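Local coordinates for protein AT5g51070/K3K7_27 (Arabidopsis thaliana, PDB 5GKM) that probably acts as an ATP-hydrolysing chaperone associated with the Clp protease, and is represented here by its N-terminal domain, at residues F7-E12 and D114-A119; V33-L38 and D132-R137; L38-I43 and I57-A62. All coordinates share one frame; numbering follows the deposited sequence. Where two conformers were deposited one is given.

Interaction 1 of 3, residues F7-E12 and D114-A119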
ATOM      1  N   PHE A   7      11.552   8.507  -7.139  1.00 27.18           N
ATOM      2  CA  PHE A   7      10.789   7.361  -7.585  1.00 24.56           C
ATOM      3  C   PHE A   7      11.333   6.833  -8.899  1.00 24.13           C
ATOM      4  O   PHE A   7      10.683   6.115  -9.561  1.00 21.72           O
ATOM      5  CB  PHE A   7       9.253   7.689  -7.658  1.00 24.66           C
ATOM      6  CG  PHE A   7       8.574   7.786  -6.304  1.00 24.16           C
ATOM      7  CD1 PHE A   7       8.615   6.771  -5.405  1.00 26.44           C
ATOM      8  CD2 PHE A   7       7.890   8.918  -5.939  1.00 31.46           C
ATOM      9  CE1 PHE A   7       8.013   6.855  -4.175  1.00 23.50           C
ATOM     10  CE2 PHE A   7       7.257   9.009  -4.706  1.00 28.38           C
ATOM     11  CZ  PHE A   7       7.318   7.968  -3.821  1.00 29.53           C
ATOM     12  N   GLU A   8      12.584   7.169  -9.217  1.00 24.00           N
ATOM     13  CA  GLU A   8      13.132   6.889 -10.521  1.00 25.48           C
ATOM     14  C   GLU A   8      13.072   5.407 -10.859  1.00 25.87           C
ATOM     15  O   GLU A   8      12.719   5.042 -11.950  1.00 25.51           O
ATOM     16  CB  GLU A   8      14.600   7.392 -10.630  1.00 30.55           C
ATOM     17  CG  GLU A   8      15.389   6.832 -11.819  1.00 34.32           C
ATOM     18  CD  GLU A   8      16.858   7.256 -11.835  1.00 40.34           C
ATOM     19  OE1 GLU A   8      17.086   8.436 -11.648  1.00 38.29           O
ATOM     20  OE2 GLU A   8      17.771   6.412 -12.064  1.00 47.88           O
ATOM     21  N   ARG A   9      13.388   4.579  -9.875  1.00 20.02           N
ATOM     22  CA  ARG A   9      13.382   3.168 -10.104  1.00 21.41           C
ATOM     23  C   ARG A   9      12.079   2.456  -9.867  1.00 17.68           C
ATOM     24  O   ARG A   9      12.008   1.298 -10.037  1.00 18.53           O
ATOM     25  CB  ARG A   9      14.521   2.483  -9.401  1.00 24.10           C
ATOM     26  CG  ARG A   9      15.818   2.793 -10.115  1.00 27.97           C
ATOM     27  CD  ARG A   9      16.854   1.756  -9.843  1.00 34.01           C
ATOM     28  NE  ARG A   9      18.070   2.098 -10.496  1.00 35.73           N
ATOM     29  CZ  ARG A   9      18.688   1.344 -11.378  1.00 41.64           C
ATOM     30  NH1 ARG A   9      18.215   0.164 -11.672  1.00 42.54           N
ATOM     31  NH2 ARG A   9      19.812   1.778 -11.936  1.00 40.45           N
ATOM     32  N   PHE A  10      11.061   3.203  -9.496  1.00 15.72           N
ATOM     33  CA  PHE A  10       9.751   2.622  -9.300  1.00 13.74           C
ATOM     34  C   PHE A  10       9.077   2.388 -10.653  1.00 14.08           C
ATOM     35  O   PHE A  10       9.109   3.237 -11.487  1.00 13.82           O
ATOM     36  CB  PHE A  10       8.877   3.507  -8.406  1.00 13.70           C
ATOM     37  CG  PHE A  10       9.197   3.436  -6.933  1.00 13.76           C
ATOM     38  CD1 PHE A  10      10.428   3.765  -6.472  1.00 15.54           C
ATOM     39  CD2 PHE A  10       8.240   3.094  -6.015  1.00 13.76           C
ATOM     40  CE1 PHE A  10      10.721   3.705  -5.137  1.00 15.28           C
ATOM     41  CE2 PHE A  10       8.533   3.052  -4.686  1.00 14.17           C
ATOM     42  CZ  PHE A  10       9.792   3.365  -4.250  1.00 13.54           C
ATOM     43  N   THR A  11       8.485   1.230 -10.840  1.00 12.72           N
ATOM     44  CA  THR A  11       7.831   0.933 -12.064  1.00 14.95           C
ATOM     45  C   THR A  11       6.567   1.767 -12.248  1.00 14.92           C
ATOM     46  O   THR A  11       6.020   2.318 -11.341  1.00 12.89           O
ATOM     47  CB  THR A  11       7.439  -0.530 -12.217  1.00 14.23           C
ATOM     48  OG1 THR A  11       6.366  -0.856 -11.340  1.00 13.50           O
ATOM     49  CG2 THR A  11       8.640  -1.432 -11.955  1.00 15.23           C
ATOM     50  N   GLU A  12       6.156   1.814 -13.505  1.00 15.27           N
ATOM     51  CA  GLU A  12       4.806   2.467 -13.848  0.60 16.33           C
ATOM     52  C   GLU A  12       3.519   1.957 -12.972  1.00 14.77           C
ATOM     53  O   GLU A  12       2.820   2.738 -12.476  1.00 13.95           O
ATOM     54  CB  GLU A  12       4.481   2.303 -15.340  0.60 19.64           C
ATOM     55  CG  GLU A  12       3.163   2.908 -15.735  0.60 21.52           C
ATOM     56  CD  GLU A  12       2.681   2.457 -17.122  0.60 25.34           C
ATOM     57  OE1 GLU A  12       3.438   1.839 -17.894  0.60 31.46           O
ATOM     58  OE2 GLU A  12       1.489   2.608 -17.404  0.60 29.30           O
ATOM     59  N   ASP A 114      18.517  -8.026  -6.109  1.00 20.74           N
ATOM     60  CA  ASP A 114      19.234  -7.635  -7.299  1.00 23.84           C
ATOM     61  C   ASP A 114      18.288  -7.264  -8.385  1.00 22.22           C
ATOM     62  O   ASP A 114      18.532  -7.463  -9.546  1.00 23.96           O
ATOM     63  CB  ASP A 114      20.188  -8.719  -7.790  1.00 25.04           C
ATOM     64  CG  ASP A 114      21.294  -8.150  -8.698  1.00 30.62           C
ATOM     65  OD1 ASP A 114      21.879  -7.113  -8.406  1.00 34.91           O
ATOM     66  OD2 ASP A 114      21.582  -8.772  -9.696  1.00 41.23           O
ATOM     67  N   CYS A 115      17.169  -6.718  -7.958  1.00 20.71           N
ATOM     68  CA  CYS A 115      16.245  -6.217  -9.057  0.70 20.65           C
ATOM     69  C   CYS A 115      16.506  -4.632  -9.549  1.00 20.93           C
ATOM     70  O   CYS A 115      17.101  -3.916  -8.837  1.00 22.35           O
ATOM     71  CB  CYS A 115      14.885  -6.272  -8.380  0.70 21.75           C
ATOM     72  SG  CYS A 115      13.658  -6.040  -9.587  0.70 22.27           S
ATOM     73  N   GLN A 116      16.244  -4.401 -10.802  1.00 20.96           N
ATOM     74  CA  GLN A 116      16.498  -3.132 -11.364  1.00 24.09           C
ATOM     75  C   GLN A 116      15.384  -2.130 -11.069  1.00 21.26           C
ATOM     76  O   GLN A 116      15.505  -1.006 -11.368  1.00 23.38           O
ATOM     77  CB  GLN A 116      16.698  -3.255 -12.871  1.00 27.42           C
ATOM     78  CG  GLN A 116      17.933  -4.057 -13.253  1.00 34.73           C
ATOM     79  CD  GLN A 116      19.207  -3.464 -12.710  1.00 39.95           C
ATOM     80  OE1 GLN A 116      19.357  -2.259 -12.633  1.00 48.83           O
ATOM     81  NE2 GLN A 116      20.146  -4.311 -12.362  1.00 48.15           N
ATOM     82  N   TYR A 117      14.307  -2.604 -10.503  1.00 19.19           N
ATOM     83  CA  TYR A 117      13.103  -1.820 -10.365  1.00 18.31           C
ATOM     84  C   TYR A 117      12.429  -2.083  -9.039  1.00 15.93           C
ATOM     85  O   TYR A 117      12.673  -3.052  -8.459  1.00 15.40           O
ATOM     86  CB  TYR A 117      12.103  -2.133 -11.472  1.00 19.93           C
ATOM     87  CG  TYR A 117      11.744  -3.606 -11.644  1.00 20.24           C
ATOM     88  CD1 TYR A 117      10.833  -4.196 -10.836  1.00 21.43           C
ATOM     89  CD2 TYR A 117      12.328  -4.393 -12.630  1.00 24.21           C
ATOM     90  CE1 TYR A 117      10.493  -5.499 -10.945  1.00 20.81           C
ATOM     91  CE2 TYR A 117      11.976  -5.694 -12.783  1.00 23.97           C
ATOM     92  CZ  TYR A 117      11.073  -6.260 -11.928  1.00 25.44           C
ATOM     93  OH  TYR A 117      10.746  -7.576 -12.079  1.00 27.12           O
ATOM     94  N   ILE A 118      11.565  -1.178  -8.618  1.00 14.84           N
ATOM     95  CA  ILE A 118      10.717  -1.387  -7.460  1.00 14.01           C
ATOM     96  C   ILE A 118       9.301  -1.493  -8.007  1.00 13.88           C
ATOM     97  O   ILE A 118       8.791  -0.581  -8.561  1.00 12.29           O
ATOM     98  CB  ILE A 118      10.746  -0.216  -6.449  1.00 14.29           C
ATOM     99  CG1 ILE A 118      12.073  -0.095  -5.735  1.00 17.42           C
ATOM    100  CG2 ILE A 118       9.731  -0.427  -5.361  1.00 14.27           C
ATOM    101  CD1 ILE A 118      13.107   0.686  -6.458  1.00 19.27           C
ATOM    102  N   ALA A 119       8.745  -2.667  -7.876  1.00 14.05           N
ATOM    103  CA  ALA A 119       7.418  -2.973  -8.314  1.00 13.66           C
ATOM    104  C   ALA A 119       6.421  -2.917  -7.171  1.00 12.25           C
ATOM    105  O   ALA A 119       6.749  -2.857  -6.081  1.00 11.46           O
ATOM    106  CB  ALA A 119       7.367  -4.325  -9.003  1.00 13.94           C
TER
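Phe-10 and Ile-118 are joined by a single parallel beta bridge between two loops of the otherwise helical Clp N-terminal domain. Ile-118 is held through both of its backbone polar atoms: its N donates to Arg-9 O at 2.9 Å, and its O accepts from Thr-11 N in an almost straight bond, 169° at the hydrogen. The inner side of the bridge is tightly packed. Ile-118 CG2 makes a CH-pi contact over one face of the Phe-10 ring, 3.8 Å from the ring centroid, while Phe-7 CD1 lies over the centre of the opposite face, so the ring is clamped from both sides. Val-107, Ile-15, Ile-18 and Ile-123, from three helices, also touch the Phe-10 side chain. Next along the bridge, Thr-11 turns CG2 anti to its own carbonyl carbon and rests it 3.6 Å from Tyr-117 CB, leaving OG1 to cap helix 12-27 at Ala-14 N. The outer end is different in character, exposed and polar. Here Arg-9 and Gln-116 run side by side in the same direction, with guanidinium and amide planes 61° apart. Gln-116 is bent at its second torsion, and Arg-9 NH1 grips the residue twice, donating to the backbone O at 3.0 Å and to the side-chain OE1 at 2.8 Å.

Interaction 2 of 3, residues V33-L38 and D132-R137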
ATOM      1  N   VAL A  33      -1.332  10.092   3.598  1.00 13.85           N
ATOM      2  CA  VAL A  33      -1.486   8.701   3.246  1.00 12.69           C
ATOM      3  C   VAL A  33      -0.808   7.836   4.302  1.00 12.83           C
ATOM      4  O   VAL A  33       0.350   7.907   4.496  1.00 13.43           O
ATOM      5  CB  VAL A  33      -0.750   8.420   1.933  1.00 12.11           C
ATOM      6  CG1 VAL A  33      -0.836   6.962   1.573  1.00 13.71           C
ATOM      7  CG2 VAL A  33      -1.329   9.242   0.821  1.00 14.36           C
ATOM      8  N   TYR A  34      -1.594   7.043   4.991  1.00 12.17           N
ATOM      9  CA  TYR A  34      -1.085   6.092   5.932  1.00 12.95           C
ATOM     10  C   TYR A  34      -1.112   4.691   5.282  1.00 12.42           C
ATOM     11  O   TYR A  34      -1.502   4.559   4.186  1.00 13.33           O
ATOM     12  CB  TYR A  34      -1.833   6.138   7.251  1.00 14.28           C
ATOM     13  CG  TYR A  34      -1.518   7.316   8.141  1.00 15.83           C
ATOM     14  CD1 TYR A  34      -2.118   8.521   7.960  1.00 18.17           C
ATOM     15  CD2 TYR A  34      -0.635   7.178   9.165  1.00 16.93           C
ATOM     16  CE1 TYR A  34      -1.829   9.580   8.789  1.00 18.90           C
ATOM     17  CE2 TYR A  34      -0.324   8.228  10.006  1.00 18.32           C
ATOM     18  CZ  TYR A  34      -0.912   9.434   9.797  1.00 19.51           C
ATOM     19  OH  TYR A  34      -0.633  10.458  10.659  1.00 21.28           O
ATOM     20  N   THR A  35      -0.624   3.691   5.984  1.00 12.77           N
ATOM     21  CA  THR A  35      -0.356   2.434   5.330  1.00 13.03           C
ATOM     22  C   THR A  35      -1.588   1.687   4.876  1.00 13.29           C
ATOM     23  O   THR A  35      -1.525   0.955   3.967  1.00 12.25           O
ATOM     24  CB  THR A  35       0.622   1.532   6.096  1.00 12.63           C
ATOM     25  OG1 THR A  35       0.180   1.345   7.421  1.00 13.55           O
ATOM     26  CG2 THR A  35       1.940   2.167   6.082  1.00 14.06           C
ATOM     27  N   GLN A  36      -2.685   1.865   5.586  1.00 13.45           N
ATOM     28  CA  GLN A  36      -3.928   1.270   5.117  1.00 13.33           C
ATOM     29  C   GLN A  36      -4.385   1.869   3.762  1.00 12.76           C
ATOM     30  O   GLN A  36      -5.023   1.246   3.005  1.00 13.35           O
ATOM     31  CB  GLN A  36      -5.047   1.324   6.169  1.00 15.11           C
ATOM     32  CG  GLN A  36      -5.611   2.706   6.444  1.00 16.58           C
ATOM     33  CD  GLN A  36      -4.853   3.474   7.496  1.00 16.05           C
ATOM     34  OE1 GLN A  36      -3.727   3.201   7.791  1.00 15.18           O
ATOM     35  NE2 GLN A  36      -5.524   4.437   8.069  1.00 15.98           N
ATOM     36  N   HIS A  37      -4.072   3.129   3.554  1.00 13.01           N
ATOM     37  CA  HIS A  37      -4.342   3.757   2.296  1.00 13.31           C
ATOM     38  C   HIS A  37      -3.483   3.250   1.170  1.00 11.98           C
ATOM     39  O   HIS A  37      -3.900   3.133   0.069  1.00 12.07           O
ATOM     40  CB  HIS A  37      -4.310   5.272   2.404  1.00 14.40           C
ATOM     41  CG  HIS A  37      -5.048   5.788   3.593  1.00 14.24           C
ATOM     42  ND1 HIS A  37      -4.481   6.560   4.534  1.00 15.89           N
ATOM     43  CD2 HIS A  37      -6.357   5.592   3.984  1.00 15.87           C
ATOM     44  CE1 HIS A  37      -5.381   6.831   5.471  1.00 15.76           C
ATOM     45  NE2 HIS A  37      -6.534   6.248   5.127  1.00 15.93           N
ATOM     46  N   LEU A  38      -2.233   3.004   1.503  1.00 11.94           N
ATOM     47  CA  LEU A  38      -1.337   2.385   0.551  1.00 11.77           C
ATOM     48  C   LEU A  38      -1.862   0.985   0.155  1.00 10.85           C
ATOM     49  O   LEU A  38      -1.787   0.604  -0.953  1.00 11.21           O
ATOM     50  CB  LEU A  38       0.061   2.284   1.150  1.00 12.17           C
ATOM     51  CG  LEU A  38       1.079   1.655   0.217  1.00 11.79           C
ATOM     52  CD1 LEU A  38       1.213   2.398  -1.114  1.00 14.20           C
ATOM     53  CD2 LEU A  38       2.414   1.543   0.915  1.00 12.65           C
ATOM     54  N   ASP A 132       2.874  -0.237  10.633  1.00 21.05           N
ATOM     55  CA  ASP A 132       2.455   0.080  12.027  1.00 22.56           C
ATOM     56  C   ASP A 132       1.359  -0.818  12.552  1.00 23.53           C
ATOM     57  O   ASP A 132       0.865  -0.614  13.628  1.00 21.88           O
ATOM     58  CB  ASP A 132       2.069   1.553  12.234  1.00 24.00           C
ATOM     59  CG  ASP A 132       0.853   1.970  11.453  1.00 24.68           C
ATOM     60  OD1 ASP A 132       0.330   1.144  10.753  1.00 21.82           O
ATOM     61  OD2 ASP A 132       0.444   3.135  11.560  1.00 24.66           O
ATOM     62  N   GLY A 133       1.049  -1.848  11.800  1.00 18.94           N
ATOM     63  CA  GLY A 133      -0.017  -2.750  12.078  1.00 20.48           C
ATOM     64  C   GLY A 133      -1.311  -2.440  11.362  1.00 18.66           C
ATOM     65  O   GLY A 133      -2.212  -3.199  11.391  1.00 21.10           O
ATOM     66  N   SER A 134      -1.344  -1.316  10.681  1.00 17.15           N
ATOM     67  CA  SER A 134      -2.545  -0.919   9.976  1.00 18.57           C
ATOM     68  C   SER A 134      -2.957  -1.870   8.883  1.00 18.21           C
ATOM     69  O   SER A 134      -4.075  -2.207   8.817  1.00 18.76           O
ATOM     70  CB  SER A 134      -2.411   0.501   9.432  1.00 18.09           C
ATOM     71  OG  SER A 134      -2.109   1.370  10.475  1.00 20.73           O
ATOM     72  N   ALA A 135      -2.031  -2.321   8.081  1.00 18.17           N
ATOM     73  CA  ALA A 135      -2.419  -3.239   7.006  1.00 17.97           C
ATOM     74  C   ALA A 135      -3.022  -4.530   7.512  1.00 19.24           C
ATOM     75  O   ALA A 135      -3.963  -5.011   6.983  1.00 18.47           O
ATOM     76  CB  ALA A 135      -1.233  -3.540   6.090  1.00 18.51           C
ATOM     77  N   GLY A 136      -2.429  -5.037   8.562  1.00 17.78           N
ATOM     78  CA  GLY A 136      -2.913  -6.219   9.191  1.00 18.58           C
ATOM     79  C   GLY A 136      -4.314  -6.092   9.693  1.00 18.18           C
ATOM     80  O   GLY A 136      -5.022  -7.038   9.613  1.00 20.32           O
ATOM     81  N   ARG A 137      -4.678  -4.946  10.211  1.00 17.61           N
ATOM     82  CA  ARG A 137      -6.028  -4.811  10.699  1.00 19.42           C
ATOM     83  C   ARG A 137      -7.049  -4.959   9.596  1.00 18.50           C
ATOM     84  O   ARG A 137      -8.061  -5.541   9.782  1.00 18.92           O
ATOM     85  CB  ARG A 137      -6.211  -3.482  11.381  1.00 20.53           C
ATOM     86  CG  ARG A 137      -5.305  -3.276  12.571  1.00 25.33           C
ATOM     87  CD  ARG A 137      -5.402  -1.873  13.106  1.00 26.98           C
ATOM     88  NE  ARG A 137      -6.612  -1.675  13.847  1.00 29.90           N
ATOM     89  CZ  ARG A 137      -6.981  -0.511  14.360  1.00 33.14           C
ATOM     90  NH1 ARG A 137      -6.216   0.547  14.210  1.00 35.85           N
ATOM     91  NH2 ARG A 137      -8.104  -0.391  15.039  1.00 32.43           N
TER
HETATM   92  O   HOH W   1       0.388   3.716   8.821  1.00 15.58           O
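The first turns of helices 35-45 and 134-142 approach each other most closely at Gln-36 and Ala-135, whose CA atoms are 5.1 Å apart, just past the N-cap residues Tyr-34 and Gly-133. Gly-133 has a positive phi of 96°, a backbone conformation in which a side chain would collide with the carbonyl O of Asp-132. Asp-132 CG sits between its backbone N and carbonyl carbon (chi1 65°), and OD1 accepts from Ser-134 N at 3.0 Å, an Asx turn at the start of the helix. The Thr-35 and Asp-132 side chains run past one another in opposing directions, and Thr-35 OG1 lies 3.4 Å from Ser-134 CB. Gln-36 OE1 meets the same Ser-134 CB at 3.4 Å, while Gln-36 NE2 hydrogen-bonds to Gln-79 OE1. Water 1 bridges the two segments: it accepts from Thr-35 N at 3.0 Å and donates to Asp-132 OD2 at 2.8 Å. Asp-131 adds a second link, its OD2 being hydrogen-bonded to both Thr-35 OG1 and Ala-135 N. The two helix starts are therefore joined through water and carboxylate rather than by direct bonds between the segments, and the negative charge of the two aspartates would probably suit the helix N-termini.

Interaction 3 of 3, residues L38-I43 and I57-A62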
ATOM      1  N   LEU A  38      -2.233   3.004   1.503  1.00 11.94           N
ATOM      2  CA  LEU A  38      -1.337   2.385   0.551  1.00 11.77           C
ATOM      3  C   LEU A  38      -1.862   0.985   0.155  1.00 10.85           C
ATOM      4  O   LEU A  38      -1.787   0.604  -0.953  1.00 11.21           O
ATOM      5  CB  LEU A  38       0.061   2.284   1.150  1.00 12.17           C
ATOM      6  CG  LEU A  38       1.079   1.655   0.217  1.00 11.79           C
ATOM      7  CD1 LEU A  38       1.213   2.398  -1.114  1.00 14.20           C
ATOM      8  CD2 LEU A  38       2.414   1.543   0.915  1.00 12.65           C
ATOM      9  N   LEU A  39      -2.403   0.297   1.127  1.00 11.58           N
ATOM     10  CA  LEU A  39      -2.967  -1.000   0.834  1.00 11.57           C
ATOM     11  C   LEU A  39      -4.099  -0.852  -0.164  1.00 10.87           C
ATOM     12  O   LEU A  39      -4.176  -1.585  -1.076  1.00 11.48           O
ATOM     13  CB  LEU A  39      -3.460  -1.684   2.114  1.00 11.44           C
ATOM     14  CG  LEU A  39      -4.195  -2.997   1.921  1.00 12.76           C
ATOM     15  CD1 LEU A  39      -3.324  -4.062   1.279  1.00 12.10           C
ATOM     16  CD2 LEU A  39      -4.702  -3.469   3.265  1.00 13.35           C
ATOM     17  N   LEU A  40      -4.920   0.160   0.036  1.00 11.35           N
ATOM     18  CA  LEU A  40      -5.984   0.412  -0.906  1.00 12.45           C
ATOM     19  C   LEU A  40      -5.470   0.723  -2.320  1.00 11.86           C
ATOM     20  O   LEU A  40      -5.975   0.243  -3.248  1.00 11.08           O
ATOM     21  CB  LEU A  40      -6.920   1.517  -0.433  1.00 12.97           C
ATOM     22  CG  LEU A  40      -7.715   1.261   0.837  1.00 13.62           C
ATOM     23  CD1 LEU A  40      -8.598   2.449   1.203  1.00 15.02           C
ATOM     24  CD2 LEU A  40      -8.594   0.036   0.700  1.00 14.75           C
ATOM     25  N   GLY A  41      -4.422   1.519  -2.410  1.00 10.97           N
ATOM     26  CA  GLY A  41      -3.859   1.816  -3.691  1.00 10.77           C
ATOM     27  C   GLY A  41      -3.319   0.610  -4.434  1.00 10.75           C
ATOM     28  O   GLY A  41      -3.450   0.495  -5.590  1.00 11.02           O
ATOM     29  N   LEU A  42      -2.675  -0.267  -3.686  1.00 11.16           N
ATOM     30  CA  LEU A  42      -2.184  -1.497  -4.270  1.00 11.89           C
ATOM     31  C   LEU A  42      -3.282  -2.401  -4.749  1.00 11.56           C
ATOM     32  O   LEU A  42      -3.170  -2.979  -5.760  1.00 13.07           O
ATOM     33  CB  LEU A  42      -1.315  -2.273  -3.273  1.00 12.03           C
ATOM     34  CG  LEU A  42       0.026  -1.621  -2.903  1.00 12.07           C
ATOM     35  CD1 LEU A  42       0.574  -2.273  -1.650  1.00 14.40           C
ATOM     36  CD2 LEU A  42       1.061  -1.651  -3.999  1.00 13.12           C
ATOM     37  N   ILE A  43      -4.321  -2.503  -3.959  1.00 12.16           N
ATOM     38  CA  ILE A  43      -5.497  -3.265  -4.360  1.00 13.29           C
ATOM     39  C   ILE A  43      -6.170  -2.672  -5.593  1.00 13.12           C
ATOM     40  O   ILE A  43      -6.486  -3.372  -6.494  1.00 14.89           O
ATOM     41  CB  ILE A  43      -6.517  -3.430  -3.202  1.00 12.34           C
ATOM     42  CG1 ILE A  43      -5.891  -4.263  -2.078  1.00 13.12           C
ATOM     43  CG2 ILE A  43      -7.801  -4.082  -3.674  1.00 14.54           C
ATOM     44  CD1 ILE A  43      -6.622  -4.203  -0.788  1.00 13.72           C
ATOM     45  N   ILE A  57      -9.449 -10.624  -2.826  1.00 24.26           N
ATOM     46  CA  ILE A  57      -9.744  -9.334  -2.277  1.00 26.04           C
ATOM     47  C   ILE A  57     -10.008  -8.348  -3.383  1.00 22.49           C
ATOM     48  O   ILE A  57      -9.302  -8.301  -4.297  1.00 22.51           O
ATOM     49  CB  ILE A  57      -8.595  -8.827  -1.402  1.00 26.48           C
ATOM     50  CG1 ILE A  57      -8.543  -9.614  -0.114  1.00 28.11           C
ATOM     51  CG2 ILE A  57      -8.763  -7.363  -1.024  1.00 25.47           C
ATOM     52  CD1 ILE A  57      -7.293  -9.389   0.683  1.00 29.73           C
ATOM     53  N   THR A  58     -11.025  -7.534  -3.206  1.00 23.82           N
ATOM     54  CA  THR A  58     -11.387  -6.516  -4.163  1.00 23.90           C
ATOM     55  C   THR A  58     -11.458  -5.180  -3.485  1.00 22.57           C
ATOM     56  O   THR A  58     -11.633  -5.128  -2.331  1.00 22.66           O
ATOM     57  CB  THR A  58     -12.787  -6.740  -4.818  1.00 26.87           C
ATOM     58  OG1 THR A  58     -13.787  -6.845  -3.827  1.00 31.34           O
ATOM     59  CG2 THR A  58     -12.773  -7.937  -5.652  1.00 27.66           C
ATOM     60  N   ILE A  59     -11.346  -4.122  -4.270  1.00 21.96           N
ATOM     61  CA  ILE A  59     -11.265  -2.784  -3.746  1.00 20.56           C
ATOM     62  C   ILE A  59     -12.496  -2.335  -2.945  1.00 19.38           C
ATOM     63  O   ILE A  59     -12.350  -1.722  -1.936  1.00 21.59           O
ATOM     64  CB  ILE A  59     -10.855  -1.788  -4.850  1.00 21.22           C
ATOM     65  CG1 ILE A  59     -10.564  -0.424  -4.278  1.00 19.41           C
ATOM     66  CG2 ILE A  59     -11.885  -1.707  -5.967  1.00 24.08           C
ATOM     67  CD1 ILE A  59      -9.371  -0.354  -3.381  1.00 18.32           C
ATOM     68  N   ASP A  60     -13.681  -2.688  -3.391  1.00 25.49           N
ATOM     69  CA  ASP A  60     -14.834  -2.265  -2.633  1.00 26.31           C
ATOM     70  C   ASP A  60     -14.928  -2.821  -1.253  1.00 22.10           C
ATOM     71  O   ASP A  60     -15.239  -2.150  -0.323  1.00 22.46           O
ATOM     72  CB  ASP A  60     -16.111  -2.490  -3.443  1.00 33.08           C
ATOM     73  CG  ASP A  60     -16.245  -1.478  -4.589  1.00 40.73           C
ATOM     74  OD1 ASP A  60     -16.001  -0.251  -4.406  1.00 44.28           O
ATOM     75  OD2 ASP A  60     -16.519  -1.948  -5.693  1.00 50.86           O
ATOM     76  N   LYS A  61     -14.631  -4.083  -1.144  1.00 24.79           N
ATOM     77  CA  LYS A  61     -14.590  -4.693   0.154  1.00 25.24           C
ATOM     78  C   LYS A  61     -13.511  -4.100   1.026  1.00 20.45           C
ATOM     79  O   LYS A  61     -13.727  -3.839   2.139  1.00 20.84           O
ATOM     80  CB  LYS A  61     -14.383  -6.198   0.031  1.00 29.56           C
ATOM     81  CG  LYS A  61     -15.551  -6.943  -0.559  1.00 35.36           C
ATOM     82  CD  LYS A  61     -16.737  -6.934   0.368  1.00 38.96           C
ATOM     83  CE  LYS A  61     -17.783  -7.946  -0.098  1.00 42.07           C
ATOM     84  NZ  LYS A  61     -18.556  -7.338  -1.212  1.00 47.53           N
ATOM     85  N   ALA A  62     -12.351  -3.888   0.437  1.00 20.85           N
ATOM     86  CA  ALA A  62     -11.269  -3.291   1.180  1.00 17.52           C
ATOM     87  C   ALA A  62     -11.608  -1.888   1.662  1.00 16.21           C
ATOM     88  O   ALA A  62     -11.371  -1.587   2.758  1.00 18.25           O
ATOM     89  CB  ALA A  62      -9.975  -3.312   0.378  1.00 16.32           C
TER
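Ile-43 places CG1 anti to its carbonyl carbon (chi1 -65°), which turns CG2 anti to the backbone N, and the second torsion of 165° then extends CD1. Its two methyls thereby reach different parts of the segment 57-62. In Ile-59, chi1 (-171°) puts CG1 anti to the backbone N, and the bent second torsion then carries CD1 to 3.5 Å from Leu-40 O, against the backbone of the facing helix. The CG2 branch of Ile-43 presses on the start of helix 59-71, 3.6 Å from Ile-59 N, and meets Ile-59 CB at 4.0 Å. The CD1 end divides its contacts: it touches Ala-62 CB at 3.7 Å and Ile-57 CG2 at 3.8 Å, the Ile-43 and Ile-57 side chains crossing at about a right angle. Leu-40, one turn before Ile-43, sends CD2 to the same Ala-62 CB at 3.6 Å, so the small alanine accepts two branched side chains from successive turns. No hydrogen bond links the segments; the side chains that meet are all apolar, though two methyls also rest on backbone polar atoms. Beyond the contact, Phe-52 also packs on Ile-43, while Ile-57 continues onto Leu-139 and Leu-142 of helix 134-142. Residues one turn apart, Leu-40 with Ile-43 and Ile-59 with Ala-62, thus pack helices 35-45 and 59-71 together within the Clp N-terminal domain, whose regular secondary structure is helical.

In the fold
Interactions 2 and 3 are neighbours, with centres 11 Å apart; they share Leu-38 and helix 35-45, and Ala-135 O touches Leu-39 CD2 at 4.1 Å. Interaction 1 lies toward the periphery, its centre about 15 Å from the centre of the chain; its nearest atoms are about 8 Å from interaction 2 and about 6 Å from interaction 3. Ile-123 of helix 120-130 connects the two regions, packing on both Phe-10 and Leu-38. Along the chain, interaction 3 is local and nested within the loops closed by the other two, whereas the segments of interactions 1 and 2 alternate, each contact tying an early part of the domain to a late one.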